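Local coordinates for protein pyroglutatmate porin OpdO (Pseudomonas aeruginosa, PDB 3SZV) that probably forms a beta-barrel channel across the outer membrane through which small carboxylates such as pyroglutamate can pass, at residues S23-E28 against L56-G61; N183-R188 against D283-Y288; G224-L229 against K238-F243; N355-Y360 against K373-T378. All blocks are in the same frame, centred on the assembly; numbering follows the deposited sequence.

How the interactions relate
Following the chain from its N terminus, the first contact to close is interaction 1, which zips strand 24-38 to strand 49-59. Interaction 2 then shuts a much longer loop: 94 residues, mostly strand, separate Asn183-Arg188 from Asp283-Tyr288. Interaction 3, a hairpin with a short connection between strands 218-230 and 236-248, falls wholly within that span. Interaction 4 follows in series, pairing strand 346-361 with strand 371-381. None of the loops cross. Three contacts are thus neighbour-to-neighbour seams of the barrel wall, whereas interaction 2 ties a long loop to the turn just ahead of strand 186-200. Strand 387-399 lies between strands 371-381 and 24-38, closing the ring between interactions 4 and 1.

Interaction 1 (S23-E28 against L56-G61); sequences SHASLE and LRLESG
His24 and Glu59, and again Ser26 and Arg57, exchange backbone hydrogen bonds in both directions, giving two hydrogen-bonded pairs of an antiparallel ladder whose segment axes run at 169°. Ser26 N to Arg57 O, at 2.9 Å, is representative. Between these pairs the strands draw closer, and CA-H...O contacts fill in, such as Ala25 CA to Arg57 O at 3.1 Å.

The charged contact is a salt bridge. The Arg57 chain, extended from CG to NE, runs beside Ser26 to meet Glu28, whose OE1 receives NH1 at 2.9 Å through its anti lone pair. Carboxylate and guanidinium are nearly coplanar, 26° apart; a second bond, from Arg57 NH2 to the same OE1, is weak at 3.4 Å. Glu28 OE2 turns to Arg30 and Ser395, so the carboxylate is gripped through both oxygens.

These strands form a hairpin of the porin barrel, and 24-38 also pairs with the last strand, 387-399, at the closing seam. A bound detergent touches Leu56, consistent with the Leu56-Leu58 face being turned to lipid and the Arg57 face to the lumen.

Water joins the polar groups further: one molecule sits 2.8 Å from Ser26 OG and accepts from Arg57 NH1 at 2.7 Å. Apolar contact across the ladder is looser, Leu27 CD1 standing 4.5 Å from Leu56 CB, while Trp401 packs on Ala25 and Leu58.

Interaction 2 (N183-R188 against D283-Y288); sequences NRIGGR and DDPYPY
With CG anti to its backbone N (chi1 -167°), Asn183 runs alongside Tyr288, whose own CG sits between the backbone N and the carbonyl carbon (chi1 53°). The two side chains point the same way, amide and ring planes 21° apart. Asn183 CB lies over the middle of the ring, 3.7 Å from the Tyr288 centroid, a CH-pi contact, and the amide stacks toward the hydroxyl end, Asn183 CG 3.4 Å from Tyr288 CZ. At the backbone, Asn183 N donates to Tyr288 O at 2.8 Å; at the far end, Tyr288 OH bonds to Asp304, which also holds Arg184.

A classic gamma turn, Ile185 N to Asn183 O at 2.8 Å, swings the next two residues over the prolines. Arg184 CD rests 3.7 Å from Pro285 CB, and Ile185 CD1 reaches Pro287 CB at 3.8 Å. One water makes four hydrogen bonds between the segments: it donates to Asn183 O and Tyr286 O, the latter at 2.6 Å, and accepts from Asn183 ND2 and Arg184 NH1.

Tyr286 and Pro287 pack on strands 218-230, 236-248 and 256-268, so the loop lies against the wall, consistent with the inward-folded loops that narrow the channel in porins of this family.

Interaction 3 (G224-L229 against K238-F243); sequences GLVHTL and KSDLRF. With C8E ((hydroxyethyloxy)tri(ethyloxy)octane), chain H.
Gly224-Leu229 and Lys238-Phe243 run antiparallel at 176° with axes 4.7 Å apart, joined by reciprocal bonds between Leu225 and Leu241 and between His227 and Ser239, the shortest being Ser239 N to His227 O at 2.8 Å. On the face that carries Val226, Lys238 and Asp240, each methyl of the valine meets a different residue of the other strand. Its CG1, anti to the backbone N (chi1 178°), meets Lys238 CE at 3.6 Å as the extended lysine chain, diagonally placed, crosses it at a slant, while CG2 lies 3.9 Å from OD1 of the directly paired Asp240, the two side chains pointing the same way.

Further along that face, within one strand, Arg242 holds Asp240 in a two-pronged, side-on salt bridge, NE reaching OD1 and NH2 reaching OD2 at 2.9 Å. Both donors come from above the carboxylate plane, yet both oxygens lie close to the guanidinium plane. Arg242 also makes a cation-pi contact with Tyr295.

The pair is one hairpin of the membrane-spanning beta barrel, and residues alternate between its two sides. Charged groups gather on the face just described, consistent with the channel lumen, and the Leu225, Leu241 and Phe243 side is met by detergent. One C8E molecule drapes past Phe243, its ether O15 standing 3.7 Å from CD1, and its C20 comes 3.9 Å from Gly224 N; another touches Leu225.

On the detergent-contacting side a water joins the strands. It donates to His227 O and hydrogen-bonds His227 ND1, at the ring edge and in plane, as well as Ser239 OG at 2.8 Å.

Interaction 4 (N355-Y360 against K373-T378); sequences NTDLGY and KWRNAT
Part of a beta hairpin of the porin wall, Asn355-Tyr360 and Lys373-Thr378 run antiparallel at 174°, with Thr356-Asn376 and Leu358-Trp374 as their hydrogen-bonded pairs. Each pair is bonded both ways, for example Trp374 N to Leu358 O at 2.8 Å. The side chains then divide between two faces.

On the face of Leu358 and Trp374, probably the lipid-facing one, Leu358 crosses Trp374, its CB 4.0 Å from Trp374 CE3. The indole has CG anti to the backbone N (chi1 168°) and lies over Asn376 CB, which sits 3.3 Å from the ring plane toward the rim. Asn390 ties this side together, its OD1 receiving both Trp374 NE1 and Asn376 ND2. A water spans the strands between Thr356 OG1 and Asn376 OD1, and Thr356 OG1 bonds to Ser333 as well.

The other face carries charge and packs against a loop at Gln301, consistent with the lumen side. Asn355 lays its ND2 3.4 Å from Ala377 CB, while its OD1 takes bonds from Arg334 and Gln301. Lys373, bent at chi3 and chi4, brings NZ within 4.7 Å of Asp357 OD2, opposite charges near each other without contact. Asp357 and Arg375 lie side by side in a loose salt bridge: the guanidinium stands almost perpendicular to the carboxylate, planes 84° apart, and Arg375 NE makes only weak bonds to the two oxygens, the one to OD2 at 3.4 Å. A water bridges the pair, donating to Asp357 OD1 at 2.8 Å and accepting from Arg375 NH2 at 2.9 Å.

Interaction 1 (S23-E28 against L56-G61)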
# COMPACT_ATOMS: atom_id res chain seq x y z
N SER A 23 -24.21 9.46 -6.43
CA SER A 23 -22.90 9.09 -6.94
C SER A 23 -21.92 10.26 -6.97
O SER A 23 -22.32 11.43 -6.92
CB SER A 23 -23.01 8.48 -8.34
OG SER A 23 -23.32 9.46 -9.31
N HIS A 24 -20.63 9.94 -7.07
CA HIS A 24 -19.60 10.94 -7.27
C HIS A 24 -18.56 10.36 -8.22
O HIS A 24 -18.45 9.14 -8.37
CB HIS A 24 -18.94 11.34 -5.95
CG HIS A 24 -19.89 11.98 -5.00
ND1 HIS A 24 -20.41 13.24 -5.21
CD2 HIS A 24 -20.43 11.54 -3.84
CE1 HIS A 24 -21.23 13.54 -4.22
NE2 HIS A 24 -21.26 12.53 -3.37
N ALA A 25 -17.79 11.23 -8.85
CA ALA A 25 -16.82 10.80 -9.85
C ALA A 25 -15.66 11.78 -9.88
O ALA A 25 -15.81 12.97 -9.62
CB ALA A 25 -17.47 10.68 -11.23
N SER A 26 -14.48 11.26 -10.20
CA SER A 26 -13.30 12.10 -10.29
C SER A 26 -12.41 11.65 -11.44
O SER A 26 -12.47 10.50 -11.89
CB SER A 26 -12.51 12.06 -8.98
OG SER A 26 -11.99 10.76 -8.75
N LEU A 27 -11.58 12.56 -11.92
CA LEU A 27 -10.60 12.22 -12.93
C LEU A 27 -9.23 12.65 -12.44
O LEU A 27 -9.04 13.79 -12.03
CB LEU A 27 -10.91 12.94 -14.25
CG LEU A 27 -9.86 12.78 -15.34
CD1 LEU A 27 -9.74 11.32 -15.75
CD2 LEU A 27 -10.23 13.64 -16.54
N GLU A 28 -8.29 11.72 -12.48
CA GLU A 28 -6.91 12.04 -12.11
C GLU A 28 -5.99 11.92 -13.32
O GLU A 28 -6.08 10.96 -14.09
CB GLU A 28 -6.40 11.15 -10.96
CG GLU A 28 -4.96 11.47 -10.59
CD GLU A 28 -4.40 10.54 -9.53
OE1 GLU A 28 -5.14 9.65 -9.07
OE2 GLU A 28 -3.22 10.71 -9.18
N LEU A 56 -10.10 7.36 -14.05
CA LEU A 56 -11.48 7.80 -13.87
C LEU A 56 -12.10 6.93 -12.78
O LEU A 56 -12.15 5.71 -12.91
CB LEU A 56 -12.25 7.63 -15.18
CG LEU A 56 -13.72 8.03 -15.12
CD1 LEU A 56 -13.87 9.54 -15.01
CD2 LEU A 56 -14.45 7.52 -16.36
N ARG A 57 -12.57 7.57 -11.71
CA ARG A 57 -13.17 6.85 -10.59
C ARG A 57 -14.65 7.22 -10.46
O ARG A 57 -14.99 8.39 -10.38
CB ARG A 57 -12.44 7.20 -9.29
CG ARG A 57 -10.99 6.72 -9.23
CD ARG A 57 -10.28 7.26 -7.98
NE ARG A 57 -8.92 6.74 -7.81
CZ ARG A 57 -7.81 7.39 -8.17
NH1 ARG A 57 -7.87 8.59 -8.73
NH2 ARG A 57 -6.62 6.82 -7.96
N LEU A 58 -15.52 6.22 -10.48
CA LEU A 58 -16.94 6.45 -10.21
C LEU A 58 -17.35 5.63 -9.00
O LEU A 58 -17.04 4.44 -8.91
CB LEU A 58 -17.81 6.07 -11.40
CG LEU A 58 -19.31 6.18 -11.09
CD1 LEU A 58 -20.03 7.08 -12.09
CD2 LEU A 58 -19.97 4.80 -11.02
N GLU A 59 -18.02 6.28 -8.05
CA GLU A 59 -18.57 5.59 -6.90
C GLU A 59 -20.07 5.86 -6.82
O GLU A 59 -20.48 7.00 -6.62
CB GLU A 59 -17.91 6.06 -5.61
CG GLU A 59 -16.55 5.47 -5.35
CD GLU A 59 -16.12 5.61 -3.90
OE1 GLU A 59 -16.63 6.51 -3.20
OE2 GLU A 59 -15.28 4.80 -3.45
N SER A 60 -20.89 4.83 -6.99
CA SER A 60 -22.33 5.04 -6.97
C SER A 60 -22.82 5.27 -5.56
O SER A 60 -22.10 5.01 -4.58
CB SER A 60 -23.09 3.84 -7.56
OG SER A 60 -23.19 2.78 -6.62
N GLY A 61 -24.05 5.75 -5.47
CA GLY A 61 -24.77 5.73 -4.22
C GLY A 61 -25.29 4.33 -4.00
O GLY A 61 -24.94 3.40 -4.74
O HOH W 1 -9.82 9.65 -10.22

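Interaction 2 (N183-R188 against D283-Y288)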
# COMPACT_ATOMS: atom_id res chain seq x y z
N ASN A 183 6.76 -12.77 -3.39
CA ASN A 183 8.01 -12.02 -3.55
C ASN A 183 9.22 -12.85 -3.10
O ASN A 183 9.20 -13.41 -1.99
CB ASN A 183 7.93 -10.72 -2.75
CG ASN A 183 9.04 -9.76 -3.11
OD1 ASN A 183 9.02 -9.14 -4.18
ND2 ASN A 183 10.03 -9.63 -2.23
N ARG A 184 10.24 -12.90 -3.95
CA ARG A 184 11.46 -13.73 -3.79
C ARG A 184 11.23 -15.23 -3.86
O ARG A 184 11.95 -15.93 -4.59
CB ARG A 184 12.22 -13.41 -2.49
CG ARG A 184 12.84 -12.03 -2.42
CD ARG A 184 13.59 -11.87 -1.09
NE ARG A 184 14.19 -10.55 -0.92
CZ ARG A 184 13.57 -9.50 -0.38
NH1 ARG A 184 12.32 -9.62 0.07
NH2 ARG A 184 14.22 -8.35 -0.28
N ILE A 185 10.25 -15.71 -3.11
CA ILE A 185 10.05 -17.14 -2.91
C ILE A 185 9.44 -17.84 -4.13
O ILE A 185 9.67 -19.03 -4.36
CB ILE A 185 9.17 -17.36 -1.67
CG1 ILE A 185 9.96 -17.00 -0.40
CG2 ILE A 185 8.63 -18.79 -1.60
CD1 ILE A 185 9.07 -16.45 0.70
N GLY A 186 8.68 -17.09 -4.92
CA GLY A 186 8.07 -17.64 -6.11
C GLY A 186 6.78 -18.38 -5.83
O GLY A 186 5.98 -17.97 -4.99
N GLY A 187 6.59 -19.49 -6.54
CA GLY A 187 5.37 -20.26 -6.42
C GLY A 187 4.24 -19.72 -7.29
O GLY A 187 4.36 -18.67 -7.92
N ARG A 188 3.14 -20.47 -7.33
CA ARG A 188 1.96 -20.08 -8.09
C ARG A 188 0.72 -20.33 -7.24
O ARG A 188 0.57 -21.40 -6.64
CB ARG A 188 1.88 -20.86 -9.40
CG ARG A 188 0.64 -20.55 -10.22
N ASP A 283 14.63 -19.31 8.02
CA ASP A 283 15.36 -19.70 6.82
C ASP A 283 15.00 -18.86 5.59
O ASP A 283 15.73 -18.84 4.60
CB ASP A 283 15.12 -21.18 6.51
CG ASP A 283 15.64 -22.09 7.60
OD1 ASP A 283 15.03 -23.15 7.83
OD2 ASP A 283 16.67 -21.75 8.22
N ASP A 284 13.86 -18.17 5.67
CA ASP A 284 13.30 -17.51 4.50
C ASP A 284 13.11 -16.02 4.72
O ASP A 284 13.03 -15.54 5.85
CB ASP A 284 11.98 -18.18 4.14
CG ASP A 284 12.17 -19.62 3.76
OD1 ASP A 284 12.57 -19.86 2.60
OD2 ASP A 284 11.98 -20.52 4.61
N PRO A 285 13.06 -15.26 3.62
CA PRO A 285 12.80 -13.83 3.68
C PRO A 285 11.32 -13.58 3.92
O PRO A 285 10.52 -14.53 3.97
CB PRO A 285 13.21 -13.35 2.29
CG PRO A 285 12.80 -14.50 1.41
CD PRO A 285 13.15 -15.74 2.23
N TYR A 286 10.93 -12.32 4.08
CA TYR A 286 9.54 -12.00 4.41
C TYR A 286 8.62 -12.24 3.22
O TYR A 286 8.79 -11.62 2.17
CB TYR A 286 9.46 -10.55 4.80
CG TYR A 286 8.10 -10.12 5.30
CD1 TYR A 286 7.64 -10.53 6.54
CD2 TYR A 286 7.28 -9.28 4.54
CE1 TYR A 286 6.41 -10.13 7.04
CE2 TYR A 286 6.04 -8.87 5.03
CZ TYR A 286 5.62 -9.29 6.28
OH TYR A 286 4.41 -8.91 6.81
N PRO A 287 7.64 -13.13 3.38
CA PRO A 287 6.78 -13.40 2.22
C PRO A 287 5.65 -12.41 2.10
O PRO A 287 5.11 -11.92 3.11
CB PRO A 287 6.23 -14.80 2.52
CG PRO A 287 6.19 -14.86 4.02
CD PRO A 287 7.41 -14.07 4.49
N TYR A 288 5.30 -12.10 0.86
CA TYR A 288 4.13 -11.29 0.52
C TYR A 288 3.82 -11.50 -0.93
O TYR A 288 4.64 -12.02 -1.68
CB TYR A 288 4.35 -9.80 0.83
CG TYR A 288 5.57 -9.09 0.26
CD1 TYR A 288 5.45 -8.18 -0.79
CD2 TYR A 288 6.84 -9.25 0.83
CE1 TYR A 288 6.55 -7.47 -1.27
CE2 TYR A 288 7.93 -8.54 0.37
CZ TYR A 288 7.78 -7.66 -0.68
OH TYR A 288 8.82 -6.92 -1.15
O HOH W 2 10.24 -11.64 -0.01

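Interaction 3 (G224-L229 against K238-F243)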
# COMPACT_ATOMS: atom_id res chain seq x y z
N GLY A 224 -0.26 -6.92 15.78
CA GLY A 224 0.25 -5.57 15.88
C GLY A 224 -0.34 -4.84 17.07
O GLY A 224 -1.44 -5.14 17.52
N LEU A 225 0.42 -3.88 17.59
CA LEU A 225 -0.06 -3.05 18.68
C LEU A 225 0.38 -1.65 18.34
O LEU A 225 1.57 -1.42 18.09
CB LEU A 225 0.57 -3.50 20.01
CG LEU A 225 -0.07 -3.02 21.31
CD1 LEU A 225 -1.54 -3.43 21.38
CD2 LEU A 225 0.69 -3.56 22.52
N VAL A 226 -0.56 -0.71 18.31
CA VAL A 226 -0.23 0.66 17.96
C VAL A 226 -0.78 1.59 19.04
O VAL A 226 -1.98 1.58 19.33
CB VAL A 226 -0.84 1.06 16.60
CG1 VAL A 226 -0.53 2.50 16.28
CG2 VAL A 226 -0.30 0.15 15.50
N HIS A 227 0.12 2.36 19.64
CA HIS A 227 -0.24 3.30 20.68
C HIS A 227 -0.01 4.71 20.18
O HIS A 227 1.05 5.04 19.67
CB HIS A 227 0.58 3.06 21.94
CG HIS A 227 0.23 3.99 23.06
ND1 HIS A 227 1.02 5.07 23.39
CD2 HIS A 227 -0.83 4.02 23.89
CE1 HIS A 227 0.46 5.72 24.40
NE2 HIS A 227 -0.67 5.10 24.72
N THR A 228 -1.03 5.55 20.35
CA THR A 228 -0.92 6.93 19.91
C THR A 228 -1.04 7.85 21.11
O THR A 228 -2.07 7.88 21.78
CB THR A 228 -1.98 7.25 18.85
OG1 THR A 228 -1.81 6.39 17.72
CG2 THR A 228 -1.86 8.70 18.39
N LEU A 229 0.03 8.58 21.40
CA LEU A 229 0.06 9.50 22.52
C LEU A 229 0.03 10.93 22.02
O LEU A 229 1.01 11.41 21.46
CB LEU A 229 1.31 9.26 23.36
CG LEU A 229 1.54 10.23 24.52
CD1 LEU A 229 0.38 10.18 25.51
CD2 LEU A 229 2.86 9.91 25.22
N LYS A 238 3.67 8.20 18.19
CA LYS A 238 3.02 6.97 17.78
C LYS A 238 4.03 5.84 17.91
O LYS A 238 5.17 5.95 17.42
CB LYS A 238 2.53 7.08 16.33
CG LYS A 238 1.72 5.89 15.84
CD LYS A 238 1.34 6.05 14.36
CE LYS A 238 0.70 4.78 13.80
NZ LYS A 238 0.44 4.89 12.33
N SER A 239 3.63 4.77 18.57
CA SER A 239 4.48 3.59 18.72
C SER A 239 3.79 2.43 18.02
O SER A 239 2.66 2.09 18.37
CB SER A 239 4.66 3.26 20.20
OG SER A 239 5.29 4.32 20.89
N ASP A 240 4.47 1.83 17.05
CA ASP A 240 3.86 0.86 16.14
C ASP A 240 4.71 -0.42 16.18
O ASP A 240 5.84 -0.43 15.70
CB ASP A 240 3.81 1.50 14.74
CG ASP A 240 3.19 0.60 13.66
OD1 ASP A 240 3.15 -0.63 13.81
OD2 ASP A 240 2.78 1.18 12.63
N LEU A 241 4.17 -1.46 16.81
CA LEU A 241 4.87 -2.74 16.96
C LEU A 241 4.22 -3.81 16.10
O LEU A 241 2.99 -3.94 16.09
CB LEU A 241 4.83 -3.20 18.42
CG LEU A 241 5.36 -2.21 19.44
CD1 LEU A 241 5.27 -2.82 20.84
CD2 LEU A 241 6.80 -1.85 19.10
N ARG A 242 5.04 -4.59 15.40
CA ARG A 242 4.54 -5.57 14.43
C ARG A 242 5.26 -6.88 14.57
O ARG A 242 6.47 -6.93 14.75
CB ARG A 242 4.77 -5.06 13.00
CG ARG A 242 4.10 -3.71 12.73
CD ARG A 242 4.27 -3.28 11.29
NE ARG A 242 3.80 -1.89 11.17
CZ ARG A 242 3.85 -1.19 10.05
NH1 ARG A 242 4.29 -1.76 8.94
NH2 ARG A 242 3.44 0.07 10.03
N PHE A 243 4.52 -7.97 14.47
CA PHE A 243 5.16 -9.28 14.44
C PHE A 243 4.39 -10.22 13.53
O PHE A 243 3.18 -10.39 13.70
CB PHE A 243 5.26 -9.90 15.83
CG PHE A 243 6.09 -11.15 15.87
CD1 PHE A 243 7.47 -11.06 15.97
CD2 PHE A 243 5.51 -12.40 15.74
CE1 PHE A 243 8.25 -12.21 15.98
CE2 PHE A 243 6.29 -13.55 15.74
CZ PHE A 243 7.66 -13.45 15.86
O12 C8E H . 10.93 -10.02 19.34
C13 C8E H . 9.57 -10.38 19.26
C14 C8E H . 8.68 -9.28 19.84
O15 C8E H . 7.39 -9.40 19.26
C16 C8E H . 6.67 -8.19 19.20
C17 C8E H . 5.32 -8.37 19.90
O18 C8E H . 4.50 -7.24 19.68
C19 C8E H . 3.85 -7.27 18.44
C20 C8E H . 2.33 -7.36 18.65
O21 C8E H . 2.06 -7.73 19.98
O HOH W 3 3.27 6.06 21.88

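Interaction 4 (N355-Y360 against K373-T378)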
# COMPACT_ATOMS: atom_id res chain seq x y z
N ASN A 355 16.44 7.87 0.95
CA ASN A 355 15.39 8.44 0.11
C ASN A 355 15.19 9.90 0.46
O ASN A 355 15.27 10.27 1.63
CB ASN A 355 14.02 7.80 0.38
CG ASN A 355 13.94 6.31 0.09
OD1 ASN A 355 12.96 5.68 0.49
ND2 ASN A 355 14.93 5.74 -0.61
N THR A 356 14.90 10.72 -0.54
CA THR A 356 14.51 12.11 -0.29
C THR A 356 13.35 12.46 -1.20
O THR A 356 13.42 12.24 -2.40
CB THR A 356 15.66 13.09 -0.57
OG1 THR A 356 16.77 12.75 0.27
CG2 THR A 356 15.22 14.54 -0.30
N ASP A 357 12.27 12.99 -0.61
CA ASP A 357 11.09 13.40 -1.37
C ASP A 357 10.91 14.90 -1.21
O ASP A 357 10.87 15.41 -0.09
CB ASP A 357 9.83 12.72 -0.83
CG ASP A 357 9.72 11.26 -1.22
OD1 ASP A 357 10.64 10.73 -1.86
OD2 ASP A 357 8.69 10.64 -0.85
N LEU A 358 10.77 15.61 -2.33
CA LEU A 358 10.46 17.03 -2.32
C LEU A 358 9.19 17.19 -3.12
O LEU A 358 9.08 16.67 -4.22
CB LEU A 358 11.58 17.82 -3.00
CG LEU A 358 12.30 18.92 -2.22
CD1 LEU A 358 13.19 19.70 -3.18
CD2 LEU A 358 11.32 19.84 -1.53
N GLY A 359 8.22 17.91 -2.58
CA GLY A 359 6.97 18.05 -3.30
C GLY A 359 6.31 19.39 -3.14
O GLY A 359 6.53 20.08 -2.15
N TYR A 360 5.53 19.78 -4.14
CA TYR A 360 4.71 20.98 -4.03
C TYR A 360 3.36 20.76 -4.68
O TYR A 360 3.27 20.23 -5.79
CB TYR A 360 5.36 22.18 -4.69
CG TYR A 360 4.62 23.45 -4.35
CD1 TYR A 360 4.65 23.95 -3.06
CD2 TYR A 360 3.88 24.12 -5.31
CE1 TYR A 360 3.97 25.11 -2.73
CE2 TYR A 360 3.19 25.27 -4.99
CZ TYR A 360 3.24 25.76 -3.70
OH TYR A 360 2.56 26.90 -3.38
N LYS A 373 6.01 15.92 -7.40
CA LYS A 373 6.80 15.24 -6.39
C LYS A 373 8.04 14.65 -7.03
O LYS A 373 7.95 13.95 -8.04
CB LYS A 373 5.99 14.14 -5.71
CG LYS A 373 6.79 13.39 -4.64
CD LYS A 373 5.95 12.36 -3.90
CE LYS A 373 4.98 13.04 -2.95
NZ LYS A 373 5.72 14.05 -2.15
N TRP A 374 9.19 14.93 -6.43
CA TRP A 374 10.45 14.33 -6.82
C TRP A 374 10.90 13.38 -5.73
O TRP A 374 11.04 13.76 -4.57
CB TRP A 374 11.50 15.43 -7.07
CG TRP A 374 12.92 14.94 -7.21
CD1 TRP A 374 13.36 13.91 -7.99
CD2 TRP A 374 14.08 15.47 -6.56
NE1 TRP A 374 14.72 13.76 -7.85
CE2 TRP A 374 15.18 14.71 -6.98
CE3 TRP A 374 14.28 16.52 -5.65
CZ2 TRP A 374 16.48 14.96 -6.52
CZ3 TRP A 374 15.57 16.76 -5.20
CH2 TRP A 374 16.65 15.98 -5.64
N ARG A 375 11.12 12.12 -6.10
CA ARG A 375 11.56 11.10 -5.15
C ARG A 375 12.92 10.56 -5.59
O ARG A 375 13.04 9.97 -6.67
CB ARG A 375 10.55 9.95 -5.08
CG ARG A 375 9.12 10.41 -4.83
CD ARG A 375 8.17 9.22 -4.63
NE ARG A 375 8.55 8.45 -3.45
CZ ARG A 375 8.38 7.14 -3.31
NH1 ARG A 375 7.83 6.41 -4.28
NH2 ARG A 375 8.79 6.53 -2.20
N ASN A 376 13.93 10.78 -4.77
CA ASN A 376 15.28 10.38 -5.12
C ASN A 376 15.75 9.30 -4.15
O ASN A 376 15.57 9.43 -2.94
CB ASN A 376 16.18 11.62 -5.08
CG ASN A 376 17.66 11.28 -5.13
OD1 ASN A 376 18.37 11.43 -4.14
ND2 ASN A 376 18.13 10.84 -6.29
N ALA A 377 16.32 8.22 -4.67
CA ALA A 377 16.80 7.14 -3.82
C ALA A 377 18.17 6.66 -4.26
O ALA A 377 18.51 6.68 -5.45
CB ALA A 377 15.83 5.98 -3.84
N THR A 378 18.95 6.23 -3.28
CA THR A 378 20.26 5.64 -3.51
C THR A 378 20.32 4.36 -2.70
O THR A 378 20.01 4.38 -1.51
CB THR A 378 21.37 6.58 -3.00
OG1 THR A 378 21.30 7.81 -3.73
CG2 THR A 378 22.76 5.96 -3.19
O HOH W 4 18.53 13.41 -1.88
O HOH W 5 11.00 8.05 -1.17